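Local structure of methylmalonyl-CoA carboxyltransferase 12S subunit (Propionibacterium freudenreichii, 1ON3) at residues Pro401-Val406 with Ala427-Pro432; Val328-Asn333 with Val365-Val370; Tyr290-Val295 with Val405-Ala410. The protein transfers the carboxyl group of methylmalonyl-CoA to the biotin of the 1.3S subunit, forming propanoyl-CoA, and as a homohexamer builds the core of transcarboxylase. All coordinates share one frame; numbering follows the deposited sequence.

How the contacts relate
The three contacts lie close together in the C-terminal carboxyltransferase half of the chain. The centres of contacts 1 and 2 are about 9 Å apart, those of 2 and 3 about 8 Å, and those of 1 and 3 about 11 Å. Contacts 1 and 2 join neighbouring parallel strands of one sheet, in the order 326-333, 364-370, 402-407 and 427-430. Contact 3 shares Val-405 and Val-406 with contact 1 and sets the start of helix 293-299 against the end of strand 402-407. Segment 290-295 comes first along the chain and 427-432 last. Asp-369 of contact 2 bonds to Tyr-290 of contact 3, tying sheet and helix start together.

Contact 1: Pro401-Val406 with Ala427-Pro432; sequences PKITVV and AVYAWP
Thr-404 and Val-406 pair with Ala-427, Tyr-429 and Trp-431 through four backbone hydrogen bonds. Strands 402-406 and 427-430 run parallel, with their axes 4.7 Å apart and their directions differing by 11°. The ladder starts at Thr-404 N, which gives to Ala-427 O over 3.0 Å. It crosses back from Tyr-429 N to Thr-404 O, then returns from Val-406 N to Tyr-429 O at 2.7 Å. Trp-431 N closes it on Val-406 O. Ile-403 and Val-405 turn their backbone groups the other way, to strand 364-370.

Ile-403, Val-405, Ala-427 and Tyr-429 share one face of the sheet. CD1 of Ile-403 sits 3.6 Å from CB of Ala-427. Ile-403 CG2, anti to the backbone N, meets the edge of the Tyr-429 ring, 4.2 Å from Tyr-429 CE1. Val-405 CG2 comes to the same ring at its edge, near the ring plane, by CD1. The other branch of Val-405, CG1, is anti to the backbone N (chi1 -180°) and approaches Trp-431, 3.5 Å from NE1 and 3.7 Å from CD1. This approach is apolar packing; Trp-431 NE1 has a weak hydrogen bond to Thr-495 OG1.

On the reverse face lie Thr-404, Val-406, Val-428 and Ala-430. Val-428 CG1 rests 3.6 Å from Thr-404 O. The hydroxyl of Thr-404 is hydrogen-bonded to Cys-419 O.

Helix 495-505 packs on the Ile-403 face through Ile-499 and Ala-502. Met-12 and Arg-89 of a second subunit pack against Trp-431 and Tyr-429 respectively. Parallel neighbours of this kind, with a helix laid over one face, belong to the central sheet of the crotonase-like fold of carboxyltransferases.

Contact 2: Val328-Asn333 with Val365-Val370; sequences VGIVAN and VQLVDV
The side-chain amide of Asn-333 has Val-370 over one face and the backbone of Asp-369 at its oxygen. With Asn-333 CG anti to the carbonyl carbon (chi1 -48°), CG comes up against Val-370. CB of Val-370 stands over the amide plane, 3.6 Å from Asn-333 CG. One of the Val-370 methyls, CG2, lies 4.0 Å from Asn-333 ND2. Asp-369 N donates to Asn-333 OD1 over 3.1 Å, tilted 23° from the carbonyl plane. An alanine here would probably leave Asp-369 N without this acceptor and open a gap beside Val-370 CB. The side chains of Gln-366 and Val-331 lie side by side and point the same way; the Gln-366 chain bends at chi2. Gln-366 OE1 is 4.2 Å from Val-331 CG2. The polar atoms of Gln-366 are held outside the pair, NE2 by Thr-404 OG1 and OE1 by Tyr-395 OH.

The two segments are the parallel strands of a beta-alpha-beta unit, linked through helix 344-359, in the crotonase-like fold. Four backbone bonds join them. Val-365 N gives to Gly-329 O, and Val-331 N to Val-365 O. Leu-367 N follows on Val-331 O. The last is the longest, Asn-333 N to Leu-367 O at 3.3 Å. Beyond it the amide oxygen of Asn-333 carries the ladder one step further, in place of a backbone oxygen.

Ile-330, Ala-332, Val-365 and Leu-367 share a face. Ala-332 CB meets Leu-367 CB at 3.6 Å, so the two CB atoms touch across the paired strands. Ile-330 CG2 touches Leu-367 CD1 more loosely, at 4.3 Å. Ile-296 of helix 293-299 packs on both Ile-330 and Leu-367. On the opposite face, Val-368 packs against Thr-404 and Met-418. The side chain of Val-370 is about 10 Å from bound methylmalonyl-coenzyme A.

Contact 3: Tyr290-Val295 with Val405-Ala410; sequences YDVRDV and VVLRKA
Leu-407 pushes one methyl, CD1, in among Tyr-290, Val-292 and Val-295. Leu-407 CD1 lies 3.5 Å from Tyr-290 OH, at the ring edge and near the ring plane. Val-292 CG2 is 4.2 Å from Leu-407 CD1, and Val-295 CG2 is 4.3 Å from the same methyl. The extended Leu-407 side chain, with CD1 anti to CA (chi2 -178°), brings the methyl this far. In this crotonase-like domain the contact sets the start of a helix against the end of a central strand, where the chain turns a corner at Arg-408.

Arg-408 meets the Tyr-290 rim further along, at CE2 and CD2. Arg-408 NH2 comes to the ring edge in plane, 3.6 Å from Tyr-290 CE2. Seen from the arginine, CE2 lies over one face of the guanidinium, and the two planes stand 74° apart. The contact is therefore a guanidinium face against a ring edge. No hydrogen bond crosses between the two segments.

A second shell holds both groups. Asp-369 OD2 is hydrogen-bonded to Tyr-290 OH and forms a salt bridge with Arg-408 NE, so one oxygen ties the two side chains together. Arg-408 NH1 bonds to Pro-283 O and NH2 to Lys-288 O, which engages all three guanidinium nitrogens. This would probably fix the rotation of the guanidinium. Trp-431 packs on Leu-407 as well. Ile-281 touches both Tyr-290 and Val-295.

Further out, Asp-291 precedes the turn into the helix and caps it. Arg-293 grips its carboxylate side-on, with Arg-293 NH2 2.8 Å from Asp-291 OD2 and NE on OD1 through the syn lone pair. Glu-307 holds Arg-293 NH1. Asp-291 OD1 also takes the capping bond from Arg-293 N, 2.9 Å long and on its anti side.

Contact 1: Pro401-Val406 with Ala427-Pro432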
loop_
_atom_site.group_PDB
_atom_site.type_symbol
_atom_site.label_atom_id
_atom_site.label_comp_id
_atom_site.label_asym_id
_atom_site.label_seq_id
_atom_site.Cartn_x
_atom_site.Cartn_y
_atom_site.Cartn_z
ATOM N N PRO E 401 -2.034 -23.147 5.057
ATOM C CA PRO E 401 -1.459 -24.095 6.017
ATOM C C PRO E 401 -1.137 -25.373 5.237
ATOM O O PRO E 401 -1.925 -25.802 4.394
ATOM C CB PRO E 401 -2.602 -24.317 7.014
ATOM C CG PRO E 401 -3.277 -22.968 7.038
ATOM C CD PRO E 401 -3.291 -22.567 5.564
ATOM N N LYS E 402 0.030 -25.956 5.499
ATOM C CA LYS E 402 0.445 -27.192 4.840
ATOM C C LYS E 402 0.804 -28.195 5.927
ATOM O O LYS E 402 1.735 -27.973 6.693
ATOM C CB LYS E 402 1.642 -26.915 3.923
ATOM C CG LYS E 402 1.247 -26.090 2.681
ATOM C CD LYS E 402 2.448 -25.701 1.810
ATOM C CE LYS E 402 3.298 -24.651 2.477
ATOM N NZ LYS E 402 4.482 -24.262 1.661
ATOM N N ILE E 403 0.050 -29.288 6.000
ATOM C CA ILE E 403 0.266 -30.317 7.019
ATOM C C ILE E 403 0.564 -31.646 6.344
ATOM O O ILE E 403 -0.200 -32.112 5.492
ATOM C CB ILE E 403 -0.985 -30.499 7.894
ATOM C CG1 ILE E 403 -1.467 -29.139 8.407
ATOM C CG2 ILE E 403 -0.679 -31.476 9.027
ATOM C CD1 ILE E 403 -0.507 -28.448 9.345
ATOM N N THR E 404 1.652 -32.280 6.765
ATOM C CA THR E 404 2.077 -33.517 6.147
ATOM C C THR E 404 2.252 -34.688 7.122
ATOM O O THR E 404 2.899 -34.562 8.154
ATOM C CB THR E 404 3.404 -33.265 5.391
ATOM O OG1 THR E 404 3.159 -32.354 4.302
ATOM C CG2 THR E 404 3.997 -34.561 4.861
ATOM N N VAL E 405 1.670 -35.822 6.769
ATOM C CA VAL E 405 1.760 -37.026 7.580
ATOM C C VAL E 405 2.467 -38.090 6.748
ATOM O O VAL E 405 2.006 -38.454 5.658
ATOM C CB VAL E 405 0.350 -37.536 7.995
ATOM C CG1 VAL E 405 0.474 -38.796 8.851
ATOM C CG2 VAL E 405 -0.384 -36.449 8.796
ATOM N N VAL E 406 3.599 -38.577 7.252
ATOM C CA VAL E 406 4.343 -39.605 6.533
ATOM C C VAL E 406 3.915 -40.982 7.029
ATOM O O VAL E 406 4.210 -41.352 8.166
ATOM C CB VAL E 406 5.867 -39.438 6.724
ATOM C CG1 VAL E 406 6.602 -40.507 5.925
ATOM C CG2 VAL E 406 6.293 -38.045 6.283
ATOM N N ALA E 427 3.445 -28.321 9.775
ATOM C CA ALA E 427 3.498 -29.406 10.754
ATOM C C ALA E 427 3.731 -30.705 10.001
ATOM O O ALA E 427 3.097 -30.952 8.973
ATOM C CB ALA E 427 2.183 -29.488 11.545
ATOM N N VAL E 428 4.650 -31.529 10.502
ATOM C CA VAL E 428 4.929 -32.802 9.856
ATOM C C VAL E 428 4.926 -33.920 10.899
ATOM O O VAL E 428 5.566 -33.793 11.946
ATOM C CB VAL E 428 6.293 -32.786 9.140
ATOM C CG1 VAL E 428 6.498 -34.082 8.413
ATOM C CG2 VAL E 428 6.365 -31.612 8.139
ATOM N N TYR E 429 4.198 -35.000 10.630
ATOM C CA TYR E 429 4.169 -36.115 11.576
ATOM C C TYR E 429 4.580 -37.401 10.893
ATOM O O TYR E 429 4.270 -37.615 9.721
ATOM C CB TYR E 429 2.774 -36.312 12.172
ATOM C CG TYR E 429 2.201 -35.070 12.776
ATOM C CD1 TYR E 429 1.306 -34.285 12.058
ATOM C CD2 TYR E 429 2.612 -34.624 14.033
ATOM C CE1 TYR E 429 0.838 -33.076 12.566
ATOM C CE2 TYR E 429 2.145 -33.402 14.555
ATOM C CZ TYR E 429 1.260 -32.637 13.803
ATOM O OH TYR E 429 0.812 -31.414 14.254
ATOM N N ALA E 430 5.271 -38.259 11.637
ATOM C CA ALA E 430 5.702 -39.545 11.112
ATOM C C ALA E 430 4.990 -40.682 11.846
ATOM O O ALA E 430 4.893 -40.667 13.079
ATOM C CB ALA E 430 7.215 -39.696 11.281
ATOM N N TRP E 431 4.454 -41.638 11.091
ATOM C CA TRP E 431 3.834 -42.805 11.702
ATOM C C TRP E 431 5.057 -43.628 12.082
ATOM O O TRP E 431 6.159 -43.329 11.621
ATOM C CB TRP E 431 2.986 -43.572 10.699
ATOM C CG TRP E 431 1.570 -43.066 10.583
ATOM C CD1 TRP E 431 1.099 -41.831 10.944
ATOM C CD2 TRP E 431 0.452 -43.785 10.065
ATOM N NE1 TRP E 431 -0.254 -41.743 10.681
ATOM C CE2 TRP E 431 -0.673 -42.930 10.141
ATOM C CE3 TRP E 431 0.288 -45.074 9.543
ATOM C CZ2 TRP E 431 -1.941 -43.326 9.713
ATOM C CZ3 TRP E 431 -0.975 -45.466 9.119
ATOM C CH2 TRP E 431 -2.077 -44.590 9.207
ATOM N N PRO E 432 4.890 -44.675 12.914
ATOM C CA PRO E 432 6.063 -45.477 13.294
ATOM C C PRO E 432 6.636 -46.244 12.110
ATOM O O PRO E 432 7.734 -46.783 12.179
ATOM C CB PRO E 432 5.510 -46.416 14.370
ATOM C CG PRO E 432 4.363 -45.638 14.964
ATOM C CD PRO E 432 3.714 -45.072 13.706
#

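Contact 2: Val328-Asn333 with Val365-Val370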
loop_
_atom_site.group_PDB
_atom_site.type_symbol
_atom_site.label_atom_id
_atom_site.label_comp_id
_atom_site.label_asym_id
_atom_site.label_seq_id
_atom_site.Cartn_x
_atom_site.Cartn_y
_atom_site.Cartn_z
ATOM N N VAL E 328 -10.542 -28.788 3.294
ATOM C CA VAL E 328 -9.114 -29.071 3.138
ATOM C C VAL E 328 -8.924 -29.839 1.829
ATOM O O VAL E 328 -9.857 -30.478 1.324
ATOM C CB VAL E 328 -8.513 -29.962 4.289
ATOM C CG1 VAL E 328 -8.639 -29.249 5.627
ATOM C CG2 VAL E 328 -9.186 -31.330 4.317
ATOM N N GLY E 329 -7.718 -29.758 1.284
ATOM C CA GLY E 329 -7.389 -30.488 0.075
ATOM C C GLY E 329 -6.378 -31.554 0.476
ATOM O O GLY E 329 -5.352 -31.246 1.085
ATOM N N ILE E 330 -6.653 -32.807 0.134
ATOM C CA ILE E 330 -5.759 -33.905 0.496
ATOM C C ILE E 330 -5.018 -34.414 -0.731
ATOM O O ILE E 330 -5.629 -34.627 -1.770
ATOM C CB ILE E 330 -6.550 -35.074 1.140
ATOM C CG1 ILE E 330 -7.189 -34.588 2.449
ATOM C CG2 ILE E 330 -5.632 -36.272 1.381
ATOM C CD1 ILE E 330 -8.050 -35.591 3.134
ATOM N N VAL E 331 -3.700 -34.569 -0.598
ATOM C CA VAL E 331 -2.830 -35.058 -1.674
ATOM C C VAL E 331 -2.154 -36.280 -1.055
ATOM O O VAL E 331 -1.428 -36.164 -0.069
ATOM C CB VAL E 331 -1.776 -33.994 -2.050
ATOM C CG1 VAL E 331 -0.919 -34.479 -3.225
ATOM C CG2 VAL E 331 -2.482 -32.680 -2.425
ATOM N N ALA E 332 -2.393 -37.446 -1.642
ATOM C CA ALA E 332 -1.879 -38.683 -1.085
ATOM C C ALA E 332 -1.393 -39.682 -2.135
ATOM O O ALA E 332 -2.034 -39.870 -3.169
ATOM C CB ALA E 332 -2.984 -39.318 -0.229
ATOM N N ASN E 333 -0.262 -40.329 -1.871
ATOM C CA ASN E 333 0.232 -41.323 -2.821
ATOM C C ASN E 333 -0.618 -42.586 -2.698
ATOM O O ASN E 333 -1.128 -42.898 -1.618
ATOM C CB ASN E 333 1.698 -41.639 -2.545
ATOM C CG ASN E 333 2.534 -40.387 -2.378
ATOM O OD1 ASN E 333 2.944 -40.037 -1.265
ATOM N ND2 ASN E 333 2.790 -39.701 -3.484
ATOM N N VAL E 365 -3.326 -31.006 3.018
ATOM C CA VAL E 365 -2.927 -32.126 3.857
ATOM C C VAL E 365 -2.363 -33.236 2.979
ATOM O O VAL E 365 -3.033 -33.726 2.066
ATOM C CB VAL E 365 -4.139 -32.675 4.654
ATOM C CG1 VAL E 365 -3.724 -33.897 5.483
ATOM C CG2 VAL E 365 -4.693 -31.579 5.561
ATOM N N GLN E 366 -1.119 -33.609 3.253
ATOM C CA GLN E 366 -0.430 -34.665 2.506
ATOM C C GLN E 366 -0.319 -35.961 3.307
ATOM O O GLN E 366 -0.036 -35.931 4.511
ATOM C CB GLN E 366 1.004 -34.231 2.136
ATOM C CG GLN E 366 1.118 -33.114 1.086
ATOM C CD GLN E 366 0.490 -31.808 1.549
ATOM O OE1 GLN E 366 -0.437 -31.301 0.917
ATOM N NE2 GLN E 366 0.997 -31.258 2.657
ATOM N N LEU E 367 -0.552 -37.087 2.632
ATOM C CA LEU E 367 -0.401 -38.417 3.234
ATOM C C LEU E 367 0.670 -39.058 2.347
ATOM O O LEU E 367 0.440 -39.323 1.165
ATOM C CB LEU E 367 -1.709 -39.203 3.176
ATOM C CG LEU E 367 -2.878 -38.556 3.919
ATOM C CD1 LEU E 367 -4.102 -39.477 3.799
ATOM C CD2 LEU E 367 -2.514 -38.299 5.384
ATOM N N VAL E 368 1.843 -39.293 2.929
ATOM C CA VAL E 368 2.983 -39.796 2.177
ATOM C C VAL E 368 3.408 -41.261 2.300
ATOM O O VAL E 368 3.592 -41.787 3.397
ATOM C CB VAL E 368 4.232 -38.918 2.480
ATOM C CG1 VAL E 368 5.409 -39.340 1.597
ATOM C CG2 VAL E 368 3.909 -37.443 2.259
ATOM N N ASP E 369 3.571 -41.890 1.140
ATOM C CA ASP E 369 4.048 -43.262 1.016
ATOM C C ASP E 369 4.499 -43.344 -0.439
ATOM O O ASP E 369 3.806 -43.893 -1.289
ATOM C CB ASP E 369 2.938 -44.278 1.285
ATOM C CG ASP E 369 3.484 -45.684 1.468
ATOM O OD1 ASP E 369 4.691 -45.878 1.189
ATOM O OD2 ASP E 369 2.724 -46.590 1.878
ATOM N N VAL E 370 5.666 -42.773 -0.721
ATOM C CA VAL E 370 6.191 -42.711 -2.083
ATOM C C VAL E 370 7.643 -43.201 -2.142
ATOM O O VAL E 370 8.514 -42.699 -1.431
ATOM C CB VAL E 370 6.056 -41.242 -2.625
ATOM C CG1 VAL E 370 6.884 -40.273 -1.765
ATOM C CG2 VAL E 370 6.462 -41.170 -4.102
#

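Contact 3: Tyr290-Val295 with Val405-Ala410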
loop_
_atom_site.group_PDB
_atom_site.type_symbol
_atom_site.label_atom_id
_atom_site.label_comp_id
_atom_site.label_asym_id
_atom_site.label_seq_id
_atom_site.Cartn_x
_atom_site.Cartn_y
_atom_site.Cartn_z
ATOM N N TYR E 290 -1.971 -50.936 -0.593
ATOM C CA TYR E 290 -3.249 -50.735 0.078
ATOM C C TYR E 290 -3.897 -49.544 -0.607
ATOM O O TYR E 290 -3.276 -48.929 -1.463
ATOM C CB TYR E 290 -3.032 -50.419 1.563
ATOM C CG TYR E 290 -2.192 -49.186 1.829
ATOM C CD1 TYR E 290 -2.786 -47.949 2.109
ATOM C CD2 TYR E 290 -0.796 -49.253 1.792
ATOM C CE1 TYR E 290 -2.003 -46.809 2.345
ATOM C CE2 TYR E 290 -0.008 -48.129 2.033
ATOM C CZ TYR E 290 -0.610 -46.912 2.307
ATOM O OH TYR E 290 0.185 -45.819 2.566
ATOM N N ASP E 291 -5.137 -49.230 -0.244
ATOM C CA ASP E 291 -5.831 -48.084 -0.830
ATOM C C ASP E 291 -5.725 -46.952 0.175
ATOM O O ASP E 291 -6.286 -47.037 1.263
ATOM C CB ASP E 291 -7.302 -48.389 -1.078
ATOM C CG ASP E 291 -7.965 -47.351 -1.973
ATOM O OD1 ASP E 291 -7.651 -46.148 -1.827
ATOM O OD2 ASP E 291 -8.810 -47.735 -2.811
ATOM N N VAL E 292 -5.010 -45.892 -0.187
ATOM C CA VAL E 292 -4.820 -44.776 0.725
ATOM C C VAL E 292 -6.115 -44.047 1.092
ATOM O O VAL E 292 -6.164 -43.328 2.082
ATOM C CB VAL E 292 -3.776 -43.777 0.151
ATOM C CG1 VAL E 292 -4.360 -43.006 -1.035
ATOM C CG2 VAL E 292 -3.296 -42.838 1.245
ATOM N N ARG E 293 -7.172 -44.235 0.309
ATOM C CA ARG E 293 -8.429 -43.572 0.623
ATOM C C ARG E 293 -9.050 -44.203 1.868
ATOM O O ARG E 293 -9.930 -43.617 2.485
ATOM C CB ARG E 293 -9.384 -43.633 -0.574
ATOM C CG ARG E 293 -8.907 -42.746 -1.742
ATOM C CD ARG E 293 -9.636 -43.074 -3.036
ATOM N NE ARG E 293 -9.343 -44.433 -3.500
ATOM C CZ ARG E 293 -9.582 -44.869 -4.735
ATOM N NH1 ARG E 293 -10.116 -44.050 -5.640
ATOM N NH2 ARG E 293 -9.301 -46.123 -5.066
ATOM N N ASP E 294 -8.592 -45.396 2.240
ATOM C CA ASP E 294 -9.104 -46.020 3.460
ATOM C C ASP E 294 -8.559 -45.234 4.649
ATOM O O ASP E 294 -9.200 -45.144 5.698
ATOM C CB ASP E 294 -8.687 -47.496 3.548
ATOM C CG ASP E 294 -9.452 -48.367 2.574
ATOM O OD1 ASP E 294 -10.599 -48.011 2.226
ATOM O OD2 ASP E 294 -8.920 -49.406 2.162
ATOM N N VAL E 295 -7.371 -44.657 4.484
ATOM C CA VAL E 295 -6.787 -43.849 5.541
ATOM C C VAL E 295 -7.568 -42.537 5.564
ATOM O O VAL E 295 -7.980 -42.062 6.623
ATOM C CB VAL E 295 -5.303 -43.542 5.277
ATOM C CG1 VAL E 295 -4.791 -42.558 6.318
ATOM C CG2 VAL E 295 -4.480 -44.849 5.308
ATOM N N VAL E 405 1.670 -35.822 6.769
ATOM C CA VAL E 405 1.760 -37.026 7.580
ATOM C C VAL E 405 2.467 -38.090 6.748
ATOM O O VAL E 405 2.006 -38.454 5.658
ATOM C CB VAL E 405 0.350 -37.536 7.995
ATOM C CG1 VAL E 405 0.474 -38.796 8.851
ATOM C CG2 VAL E 405 -0.384 -36.449 8.796
ATOM N N VAL E 406 3.599 -38.577 7.252
ATOM C CA VAL E 406 4.343 -39.605 6.533
ATOM C C VAL E 406 3.915 -40.982 7.029
ATOM O O VAL E 406 4.210 -41.352 8.166
ATOM C CB VAL E 406 5.867 -39.438 6.724
ATOM C CG1 VAL E 406 6.602 -40.507 5.925
ATOM C CG2 VAL E 406 6.293 -38.045 6.283
ATOM N N LEU E 407 3.230 -41.731 6.162
ATOM C CA LEU E 407 2.726 -43.065 6.484
ATOM C C LEU E 407 3.787 -44.142 6.375
ATOM O O LEU E 407 3.903 -44.998 7.255
ATOM C CB LEU E 407 1.567 -43.448 5.550
ATOM C CG LEU E 407 0.410 -42.449 5.386
ATOM C CD1 LEU E 407 -0.643 -43.052 4.463
ATOM C CD2 LEU E 407 -0.210 -42.114 6.735
ATOM N N ARG E 408 4.556 -44.121 5.292
ATOM C CA ARG E 408 5.565 -45.153 5.121
ATOM C C ARG E 408 6.760 -44.664 4.307
ATOM O O ARG E 408 7.556 -43.868 4.806
ATOM C CB ARG E 408 4.904 -46.386 4.480
ATOM C CG ARG E 408 5.663 -47.687 4.662
ATOM C CD ARG E 408 4.746 -48.902 4.420
ATOM N NE ARG E 408 4.151 -48.917 3.081
ATOM C CZ ARG E 408 3.523 -49.965 2.553
ATOM N NH1 ARG E 408 3.401 -51.090 3.257
ATOM N NH2 ARG E 408 3.040 -49.905 1.314
ATOM N N LYS E 409 6.895 -45.128 3.067
ATOM C CA LYS E 409 8.021 -44.717 2.231
ATOM C C LYS E 409 8.001 -43.209 1.957
ATOM O O LYS E 409 6.942 -42.627 1.710
ATOM C CB LYS E 409 7.994 -45.445 0.885
ATOM C CG LYS E 409 8.167 -46.951 0.938
ATOM C CD LYS E 409 9.534 -47.340 1.488
ATOM C CE LYS E 409 9.808 -48.836 1.281
ATOM N NZ LYS E 409 8.723 -49.699 1.831
ATOM N N ALA E 410 9.176 -42.589 1.987
ATOM C CA ALA E 410 9.315 -41.154 1.706
ATOM C C ALA E 410 10.753 -40.997 1.220
ATOM O O ALA E 410 11.627 -40.528 1.942
ATOM C CB ALA E 410 9.078 -40.349 2.970
#